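Local coordinates for protein gamma-glutamyltranspeptidase (Ggt) (Helicobacter pylori 26695, PDB 5BPK) that probably transfers or hydrolyses the gamma-glutamyl group of glutathione and related compounds as an N-terminal nucleophile hydrolase, at residues Tyr170-Arg184 with Phe197-Asp209. Numbering follows the deposited sequence.
Sequences YAISQRQAETLKEAR and FFKKGHLDYQEGD. With EDO (1,2-ethanediol), chain G.
Arg184 reaches Asp204 with a chain extended from CG to NE, CG lying anti to the backbone N (chi1 178°). Its NE meets the syn lone pair of Asp204 OD1 at 2.9 Å, almost within the guanidinium plane, yet the carboxylate is turned 72° from that plane, so the salt bridge is single, not two-pronged. A water joins Arg184 NH2 to the same OD1 and to His202 O, and a 1,2-ethanediol, probably from the crystallisation liquor, adds a third donor to OD1 through O1. The diol's O2 accepts from Tyr205 N and donates to Phe197 O, bridging the two sides of the hairpin. Phe198 turns its ring edge to Arg184 O, CZ at 3.9 Å. Leu180 splits its methyls: CD1 packs on Tyr205 CB (4.0 Å), CD2 on Phe197 CD1 (4.0 Å), while Phe187 of the same helix stacks on Phe197. Ala177 CB abuts Glu207 N at 3.7 Å, and the extended Glu207 side chain slants across Gln174, Glu207 OE1 3.4 Å from Gln174 CB. Backbone bonds Ile172 N to Asp209 O and Gly208 N to Ile172 O (2.8 Å) continue the antiparallel pairing of strands 170-171 and 210-211. The type II turn Gln206-Asp209 packs through Glu207 beside a helix start closed by the Ser173-Gln176 capping box, and the 198-204 hairpin, with its G1 beta bulge, lies against the helix farther along.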
ATOM      1  N   TYR A 170      20.871   7.517 -11.783  1.00 15.77           N
ATOM      2  CA  TYR A 170      21.196   6.187 -11.287  1.00 16.85           C
ATOM      3  C   TYR A 170      21.001   5.186 -12.420  1.00 18.11           C
ATOM      4  O   TYR A 170      20.288   5.460 -13.392  1.00 18.85           O
ATOM      5  CB  TYR A 170      20.323   5.810 -10.076  1.00 17.54           C
ATOM      6  CG  TYR A 170      18.843   5.772 -10.373  1.00 14.37           C
ATOM      7  CD1 TYR A 170      18.056   6.914 -10.270  1.00 13.54           C
ATOM      8  CD2 TYR A 170      18.232   4.583 -10.763  1.00 14.94           C
ATOM      9  CE1 TYR A 170      16.685   6.873 -10.560  1.00 13.46           C
ATOM     10  CE2 TYR A 170      16.867   4.530 -11.056  1.00 16.92           C
ATOM     11  CZ  TYR A 170      16.101   5.679 -10.943  1.00 13.19           C
ATOM     12  OH  TYR A 170      14.751   5.646 -11.229  1.00 15.35           O
ATOM     13  N   ALA A 171      21.661   4.039 -12.299  1.00 20.95           N
ATOM     14  CA  ALA A 171      21.624   3.021 -13.338  1.00 21.48           C
ATOM     15  C   ALA A 171      20.319   2.233 -13.284  1.00 20.42           C
ATOM     16  O   ALA A 171      19.900   1.790 -12.219  1.00 21.77           O
ATOM     17  CB  ALA A 171      22.813   2.079 -13.198  1.00 22.37           C
ATOM     18  N   ILE A 172      19.693   2.055 -14.444  1.00 17.97           N
ATOM     19  CA  ILE A 172      18.463   1.281 -14.551  1.00 18.67           C
ATOM     20  C   ILE A 172      18.780  -0.192 -14.255  1.00 19.74           C
ATOM     21  O   ILE A 172      19.723  -0.753 -14.810  1.00 21.47           O
ATOM     22  CB  ILE A 172      17.821   1.423 -15.967  1.00 17.97           C
ATOM     23  CG1 ILE A 172      17.326   2.853 -16.222  1.00 21.00           C
ATOM     24  CG2 ILE A 172      16.672   0.432 -16.143  1.00 21.59           C
ATOM     25  CD1 ILE A 172      16.197   3.299 -15.310  1.00 24.73           C
ATOM     26  N   SER A 173      18.004  -0.805 -13.366  1.00 21.28           N
ATOM     27  CA  SER A 173      18.196  -2.207 -13.013  1.00 23.13           C
ATOM     28  C   SER A 173      17.548  -3.099 -14.070  1.00 21.84           C
ATOM     29  O   SER A 173      16.796  -2.615 -14.923  1.00 21.97           O
ATOM     30  CB  SER A 173      17.598  -2.506 -11.634  1.00 23.07           C
ATOM     31  OG  SER A 173      16.180  -2.410 -11.648  1.00 22.13           O
ATOM     32  N   GLN A 174      17.853  -4.395 -14.021  1.00 24.88           N
ATOM     33  CA  GLN A 174      17.197  -5.370 -14.892  1.00 24.98           C
ATOM     34  C   GLN A 174      15.681  -5.298 -14.737  1.00 23.58           C
ATOM     35  O   GLN A 174      14.952  -5.261 -15.731  1.00 25.13           O
ATOM     36  CB  GLN A 174      17.662  -6.806 -14.596  1.00 25.58           C
ATOM     37  CG  GLN A 174      17.012  -7.845 -15.516  1.00 28.22           C
ATOM     38  CD  GLN A 174      17.333  -9.278 -15.131  1.00 35.12           C
ATOM     39  OE1 GLN A 174      18.389  -9.564 -14.566  1.00 37.17           O
ATOM     40  NE2 GLN A 174      16.421 -10.194 -15.453  1.00 37.64           N
ATOM     41  N   ARG A 175      15.209  -5.286 -13.492  1.00 24.00           N
ATOM     42  CA  ARG A 175      13.773  -5.287 -13.222  1.00 22.81           C
ATOM     43  C   ARG A 175      13.128  -3.998 -13.729  1.00 19.69           C
ATOM     44  O   ARG A 175      12.041  -4.041 -14.293  1.00 20.19           O
ATOM     45  CB  ARG A 175      13.475  -5.497 -11.730  1.00 23.96           C
ATOM     46  CG  ARG A 175      11.983  -5.533 -11.370  1.00 28.00           C
ATOM     47  CD  ARG A 175      11.206  -6.568 -12.178  1.00 32.99           C
ATOM     48  NE  ARG A 175       9.777  -6.551 -11.864  1.00 35.65           N
ATOM     49  CZ  ARG A 175       8.804  -6.937 -12.691  1.00 36.70           C
ATOM     50  NH1 ARG A 175       9.075  -7.389 -13.915  1.00 36.58           N
ATOM     51  NH2 ARG A 175       7.537  -6.864 -12.287  1.00 38.68           N
ATOM     52  N   GLN A 176      13.812  -2.868 -13.552  1.00 18.84           N
ATOM     53  CA  GLN A 176      13.296  -1.588 -14.049  1.00 18.52           C
ATOM     54  C   GLN A 176      13.239  -1.546 -15.577  1.00 18.08           C
ATOM     55  O   GLN A 176      12.281  -1.034 -16.134  1.00 16.40           O
ATOM     56  CB  GLN A 176      14.130  -0.428 -13.520  1.00 17.85           C
ATOM     57  CG  GLN A 176      13.918  -0.172 -12.031  1.00 19.79           C
ATOM     58  CD  GLN A 176      14.879   0.848 -11.444  1.00 21.69           C
ATOM     59  OE1 GLN A 176      15.983   1.051 -11.950  1.00 22.33           O
ATOM     60  NE2 GLN A 176      14.460   1.491 -10.357  1.00 24.15           N
ATOM     61  N   ALA A 177      14.256  -2.092 -16.247  1.00 18.56           N
ATOM     62  CA  ALA A 177      14.201  -2.237 -17.704  1.00 18.44           C
ATOM     63  C   ALA A 177      12.934  -3.007 -18.092  1.00 18.18           C
ATOM     64  O   ALA A 177      12.254  -2.630 -19.042  1.00 19.52           O
ATOM     65  CB  ALA A 177      15.436  -2.954 -18.246  1.00 18.03           C
ATOM     66  N   GLU A 178      12.625  -4.072 -17.345  1.00 20.83           N
ATOM     67  CA  GLU A 178      11.462  -4.917 -17.636  1.00 21.57           C
ATOM     68  C   GLU A 178      10.138  -4.165 -17.435  1.00 19.58           C
ATOM     69  O   GLU A 178       9.273  -4.182 -18.309  1.00 19.74           O
ATOM     70  CB  GLU A 178      11.482  -6.195 -16.780  1.00 23.38           C
ATOM     71  CG  GLU A 178      12.569  -7.195 -17.195  1.00 27.93           C
ATOM     72  CD  GLU A 178      12.772  -8.331 -16.205  1.00 33.78           C
ATOM     73  OE1 GLU A 178      12.012  -8.431 -15.213  1.00 30.83           O
ATOM     74  OE2 GLU A 178      13.714  -9.129 -16.421  1.00 38.09           O
ATOM     75  N   THR A 179       9.991  -3.491 -16.299  1.00 19.59           N
ATOM     76  CA  THR A 179       8.737  -2.793 -16.007  1.00 17.05           C
ATOM     77  C   THR A 179       8.562  -1.590 -16.945  1.00 16.50           C
ATOM     78  O   THR A 179       7.449  -1.305 -17.401  1.00 17.31           O
ATOM     79  CB  THR A 179       8.625  -2.374 -14.517  1.00 16.48           C
ATOM     80  OG1 THR A 179       9.674  -1.460 -14.184  1.00 15.16           O
ATOM     81  CG2 THR A 179       8.677  -3.596 -13.596  1.00 19.37           C
ATOM     82  N   LEU A 180       9.660  -0.901 -17.257  1.00 16.60           N
ATOM     83  CA  LEU A 180       9.608   0.171 -18.246  1.00 17.30           C
ATOM     84  C   LEU A 180       9.086  -0.362 -19.588  1.00 18.61           C
ATOM     85  O   LEU A 180       8.200   0.244 -20.194  1.00 17.15           O
ATOM     86  CB  LEU A 180      10.975   0.830 -18.417  1.00 16.31           C
ATOM     87  CG  LEU A 180      11.408   1.775 -17.302  1.00 15.97           C
ATOM     88  CD1 LEU A 180      12.845   2.205 -17.545  1.00 17.26           C
ATOM     89  CD2 LEU A 180      10.495   2.981 -17.236  1.00 16.43           C
ATOM     90  N   LYS A 181       9.603  -1.504 -20.030  1.00 19.51           N
ATOM     91  CA  LYS A 181       9.136  -2.114 -21.286  1.00 21.67           C
ATOM     92  C   LYS A 181       7.652  -2.452 -21.249  1.00 19.32           C
ATOM     93  O   LYS A 181       6.940  -2.246 -22.231  1.00 21.00           O
ATOM     94  CB  LYS A 181       9.937  -3.370 -21.635  1.00 23.61           C
ATOM     95  CG  LYS A 181       9.551  -3.966 -22.998  1.00 30.51           C
ATOM     96  CD  LYS A 181      10.746  -4.586 -23.724  1.00 35.29           C
ATOM     97  CE  LYS A 181      10.417  -4.864 -25.187  1.00 39.29           C
ATOM     98  NZ  LYS A 181      11.604  -5.325 -25.962  1.00 43.34           N
ATOM     99  N   GLU A 182       7.181  -2.959 -20.113  1.00 20.23           N
ATOM    100  CA  GLU A 182       5.765  -3.298 -19.985  1.00 19.58           C
ATOM    101  C   GLU A 182       4.842  -2.067 -20.043  1.00 18.73           C
ATOM    102  O   GLU A 182       3.690  -2.190 -20.465  1.00 19.35           O
ATOM    103  CB  GLU A 182       5.519  -4.124 -18.717  1.00 21.11           C
ATOM    104  CG  GLU A 182       6.179  -5.510 -18.787  1.00 27.83           C
ATOM    105  CD  GLU A 182       5.985  -6.350 -17.537  1.00 37.79           C
ATOM    106  OE1 GLU A 182       5.210  -5.942 -16.651  1.00 42.39           O
ATOM    107  OE2 GLU A 182       6.607  -7.433 -17.449  1.00 43.63           O
ATOM    108  N   ALA A 183       5.356  -0.896 -19.653  1.00 17.93           N
ATOM    109  CA  ALA A 183       4.590   0.359 -19.655  1.00 15.55           C
ATOM    110  C   ALA A 183       4.792   1.183 -20.925  1.00 16.14           C
ATOM    111  O   ALA A 183       4.150   2.218 -21.117  1.00 14.74           O
ATOM    112  CB  ALA A 183       4.970   1.200 -18.431  1.00 15.75           C
ATOM    113  N   ARG A 184       5.699   0.720 -21.776  1.00 17.74           N
ATOM    114  CA  ARG A 184       6.143   1.464 -22.949  1.00 18.14           C
ATOM    115  C   ARG A 184       5.001   2.047 -23.789  1.00 18.45           C
ATOM    116  O   ARG A 184       5.003   3.235 -24.131  1.00 16.82           O
ATOM    117  CB  ARG A 184       7.013   0.539 -23.808  1.00 19.04           C
ATOM    118  CG  ARG A 184       7.490   1.167 -25.072  1.00 20.24           C
ATOM    119  CD  ARG A 184       8.405   0.245 -25.870  1.00 16.12           C
ATOM    120  NE  ARG A 184       8.933   1.039 -26.961  1.00 17.56           N
ATOM    121  CZ  ARG A 184       8.264   1.341 -28.075  1.00 21.30           C
ATOM    122  NH1 ARG A 184       7.033   0.870 -28.310  1.00 22.11           N
ATOM    123  NH2 ARG A 184       8.849   2.115 -28.975  1.00 20.05           N
ATOM    124  N   PHE A 197      10.610   9.227 -20.095  1.00 13.37           N
ATOM    125  CA  PHE A 197      10.811   7.777 -19.981  1.00 14.08           C
ATOM    126  C   PHE A 197      11.397   7.126 -21.227  1.00 14.21           C
ATOM    127  O   PHE A 197      11.382   5.905 -21.358  1.00 17.05           O
ATOM    128  CB  PHE A 197       9.512   7.123 -19.511  1.00 14.92           C
ATOM    129  CG  PHE A 197       9.160   7.515 -18.117  1.00 11.44           C
ATOM    130  CD1 PHE A 197       9.826   6.935 -17.038  1.00 13.63           C
ATOM    131  CD2 PHE A 197       8.248   8.534 -17.872  1.00 12.93           C
ATOM    132  CE1 PHE A 197       9.537   7.325 -15.742  1.00 15.01           C
ATOM    133  CE2 PHE A 197       7.973   8.941 -16.574  1.00 13.62           C
ATOM    134  CZ  PHE A 197       8.620   8.339 -15.512  1.00 15.80           C
ATOM    135  N   PHE A 198      11.929   7.954 -22.122  1.00 14.45           N
ATOM    136  CA  PHE A 198      12.699   7.507 -23.268  1.00 13.75           C
ATOM    137  C   PHE A 198      13.969   8.350 -23.369  1.00 15.72           C
ATOM    138  O   PHE A 198      14.009   9.497 -22.895  1.00 16.29           O
ATOM    139  CB  PHE A 198      11.873   7.639 -24.553  1.00 14.67           C
ATOM    140  CG  PHE A 198      10.663   6.750 -24.573  1.00 14.03           C
ATOM    141  CD1 PHE A 198      10.740   5.457 -25.065  1.00 16.30           C
ATOM    142  CD2 PHE A 198       9.452   7.186 -24.048  1.00 17.47           C
ATOM    143  CE1 PHE A 198       9.618   4.619 -25.055  1.00 14.95           C
ATOM    144  CE2 PHE A 198       8.333   6.354 -24.037  1.00 17.81           C
ATOM    145  CZ  PHE A 198       8.422   5.071 -24.546  1.00 14.66           C
ATOM    146  N   LYS A 199      14.998   7.757 -23.971  1.00 16.19           N
ATOM    147  CA  LYS A 199      16.244   8.447 -24.291  1.00 18.69           C
ATOM    148  C   LYS A 199      16.088   9.218 -25.596  1.00 19.13           C
ATOM    149  O   LYS A 199      15.098   9.049 -26.304  1.00 18.54           O
ATOM    150  CB  LYS A 199      17.394   7.449 -24.449  1.00 19.51           C
ATOM    151  CG  LYS A 199      17.723   6.653 -23.221  1.00 21.60           C
ATOM    152  CD  LYS A 199      18.950   5.739 -23.421  1.00 20.25           C
ATOM    153  CE  LYS A 199      18.771   4.752 -24.557  1.00 23.60           C
ATOM    154  NZ  LYS A 199      19.769   3.639 -24.515  1.00 23.48           N
ATOM    155  N   LYS A 200      17.086  10.046 -25.918  1.00 20.47           N
ATOM    156  CA  LYS A 200      17.129  10.794 -27.182  1.00 20.34           C
ATOM    157  C   LYS A 200      16.768   9.901 -28.372  1.00 20.36           C
ATOM    158  O   LYS A 200      17.249   8.773 -28.470  1.00 21.14           O
ATOM    159  CB  LYS A 200      18.531  11.391 -27.378  1.00 23.02           C
ATOM    160  CG  LYS A 200      18.731  12.176 -28.666  1.00 24.30           C
ATOM    161  CD  LYS A 200      20.111  12.850 -28.689  1.00 26.73           C
ATOM    162  N   GLY A 201      15.929  10.422 -29.265  1.00 20.25           N
ATOM    163  CA  GLY A 201      15.414   9.656 -30.408  1.00 19.37           C
ATOM    164  C   GLY A 201      14.265   8.744 -30.018  1.00 20.09           C
ATOM    165  O   GLY A 201      13.938   7.819 -30.761  1.00 20.43           O
ATOM    166  N   HIS A 202      13.664   9.013 -28.856  1.00 19.21           N
ATOM    167  CA  HIS A 202      12.602   8.185 -28.272  1.00 17.39           C
ATOM    168  C   HIS A 202      12.986   6.716 -28.235  1.00 16.83           C
ATOM    169  O   HIS A 202      12.202   5.831 -28.609  1.00 17.00           O
ATOM    170  CB  HIS A 202      11.277   8.394 -29.004  1.00 17.68           C
ATOM    171  CG  HIS A 202      10.701   9.759 -28.830  1.00 19.92           C
ATOM    172  ND1 HIS A 202      10.499  10.326 -27.589  1.00 25.71           N
ATOM    173  CD2 HIS A 202      10.280  10.676 -29.735  1.00 20.03           C
ATOM    174  CE1 HIS A 202       9.981  11.530 -27.739  1.00 23.60           C
ATOM    175  NE2 HIS A 202       9.832  11.765 -29.030  1.00 26.27           N
ATOM    176  N   LEU A 203      14.204   6.460 -27.767  1.00 18.72           N
ATOM    177  CA  LEU A 203      14.709   5.106 -27.648  1.00 17.06           C
ATOM    178  C   LEU A 203      14.458   4.573 -26.234  1.00 16.89           C
ATOM    179  O   LEU A 203      14.441   5.340 -25.267  1.00 17.68           O
ATOM    180  CB  LEU A 203      16.189   5.035 -28.016  1.00 18.70           C
ATOM    181  CG  LEU A 203      16.545   5.462 -29.444  1.00 19.14           C
ATOM    182  CD1 LEU A 203      18.026   5.221 -29.696  1.00 23.58           C
ATOM    183  CD2 LEU A 203      15.690   4.744 -30.503  1.00 22.98           C
ATOM    184  N   ASP A 204      14.229   3.265 -26.130  1.00 18.17           N
ATOM    185  CA  ASP A 204      13.946   2.634 -24.835  1.00 17.68           C
ATOM    186  C   ASP A 204      15.149   2.707 -23.902  1.00 17.67           C
ATOM    187  O   ASP A 204      16.279   2.476 -24.335  1.00 17.91           O
ATOM    188  CB  ASP A 204      13.590   1.151 -25.005  1.00 18.76           C
ATOM    189  CG  ASP A 204      12.314   0.930 -25.804  1.00 19.87           C
ATOM    190  OD1 ASP A 204      11.500   1.868 -25.919  1.00 18.76           O
ATOM    191  OD2 ASP A 204      12.124  -0.204 -26.301  1.00 25.70           O
ATOM    192  N   TYR A 205      14.900   2.998 -22.624  1.00 16.80           N
ATOM    193  CA  TYR A 205      15.910   2.826 -21.577  1.00 17.17           C
ATOM    194  C   TYR A 205      16.165   1.340 -21.372  1.00 19.51           C
ATOM    195  O   TYR A 205      15.225   0.536 -21.367  1.00 20.80           O
ATOM    196  CB  TYR A 205      15.473   3.481 -20.258  1.00 16.15           C
ATOM    197  CG  TYR A 205      15.777   4.953 -20.197  1.00 14.89           C
ATOM    198  CD1 TYR A 205      17.077   5.403 -19.981  1.00 16.76           C
ATOM    199  CD2 TYR A 205      14.775   5.907 -20.368  1.00 16.18           C
ATOM    200  CE1 TYR A 205      17.363   6.751 -19.939  1.00 16.69           C
ATOM    201  CE2 TYR A 205      15.061   7.258 -20.329  1.00 15.91           C
ATOM    202  CZ  TYR A 205      16.356   7.674 -20.118  1.00 15.47           C
ATOM    203  OH  TYR A 205      16.644   9.019 -20.078  1.00 18.18           O
ATOM    204  N   GLN A 206      17.444   0.993 -21.230  1.00 20.91           N
ATOM    205  CA  GLN A 206      17.895  -0.381 -21.094  1.00 22.22           C
ATOM    206  C   GLN A 206      18.639  -0.560 -19.785  1.00 22.16           C
ATOM    207  O   GLN A 206      19.076   0.414 -19.157  1.00 21.21           O
ATOM    208  CB  GLN A 206      18.839  -0.744 -22.249  1.00 23.67           C
ATOM    209  CG  GLN A 206      18.239  -0.541 -23.633  1.00 26.67           C
ATOM    210  CD  GLN A 206      17.092  -1.489 -23.929  1.00 30.24           C
ATOM    211  OE1 GLN A 206      16.862  -2.456 -23.200  1.00 33.69           O
ATOM    212  NE2 GLN A 206      16.370  -1.224 -25.016  1.00 35.29           N
ATOM    213  N   GLU A 207      18.783  -1.814 -19.381  1.00 22.04           N
ATOM    214  CA  GLU A 207      19.516  -2.149 -18.159  1.00 22.75           C
ATOM    215  C   GLU A 207      20.921  -1.547 -18.191  1.00 22.84           C
ATOM    216  O   GLU A 207      21.666  -1.735 -19.159  1.00 23.85           O
ATOM    217  CB  GLU A 207      19.601  -3.667 -17.984  1.00 23.60           C
ATOM    218  CG  GLU A 207      20.303  -4.099 -16.689  1.00 24.59           C
ATOM    219  CD  GLU A 207      20.423  -5.615 -16.533  1.00 29.72           C
ATOM    220  OE1 GLU A 207      19.768  -6.375 -17.285  1.00 31.33           O
ATOM    221  OE2 GLU A 207      21.179  -6.042 -15.644  1.00 31.39           O
ATOM    222  N   GLY A 208      21.266  -0.817 -17.133  1.00 22.43           N
ATOM    223  CA  GLY A 208      22.573  -0.184 -17.002  1.00 21.88           C
ATOM    224  C   GLY A 208      22.661   1.253 -17.486  1.00 20.89           C
ATOM    225  O   GLY A 208      23.647   1.930 -17.201  1.00 23.87           O
ATOM    226  N   ASP A 209      21.647   1.732 -18.211  1.00 19.40           N
ATOM    227  CA  ASP A 209      21.608   3.128 -18.660  1.00 19.38           C
ATOM    228  C   ASP A 209      21.453   4.055 -17.467  1.00 19.25           C
ATOM    229  O   ASP A 209      20.741   3.727 -16.527  1.00 19.21           O
ATOM    230  CB  ASP A 209      20.428   3.406 -19.604  1.00 20.19           C
ATOM    231  CG  ASP A 209      20.632   2.862 -21.006  1.00 21.44           C
ATOM    232  OD1 ASP A 209      21.771   2.509 -21.388  1.00 21.90           O
ATOM    233  OD2 ASP A 209      19.630   2.807 -21.748  1.00 21.30           O
TER
HETATM  234  C1  EDO G 403      10.109   2.471 -22.282  1.00 22.06           C
HETATM  235  O1  EDO G 403      10.361   1.625 -23.415  1.00 27.92           O
HETATM  236  C2  EDO G 403      11.404   2.655 -21.518  1.00 22.58           C
HETATM  237  O2  EDO G 403      12.276   3.557 -22.180  1.00 19.34           O
HETATM  238  O   HOH W   1      13.173  -1.112 -21.249  1.00 26.90           O
HETATM  239  O   HOH W   2      11.406   3.331 -28.264  1.00 22.41           O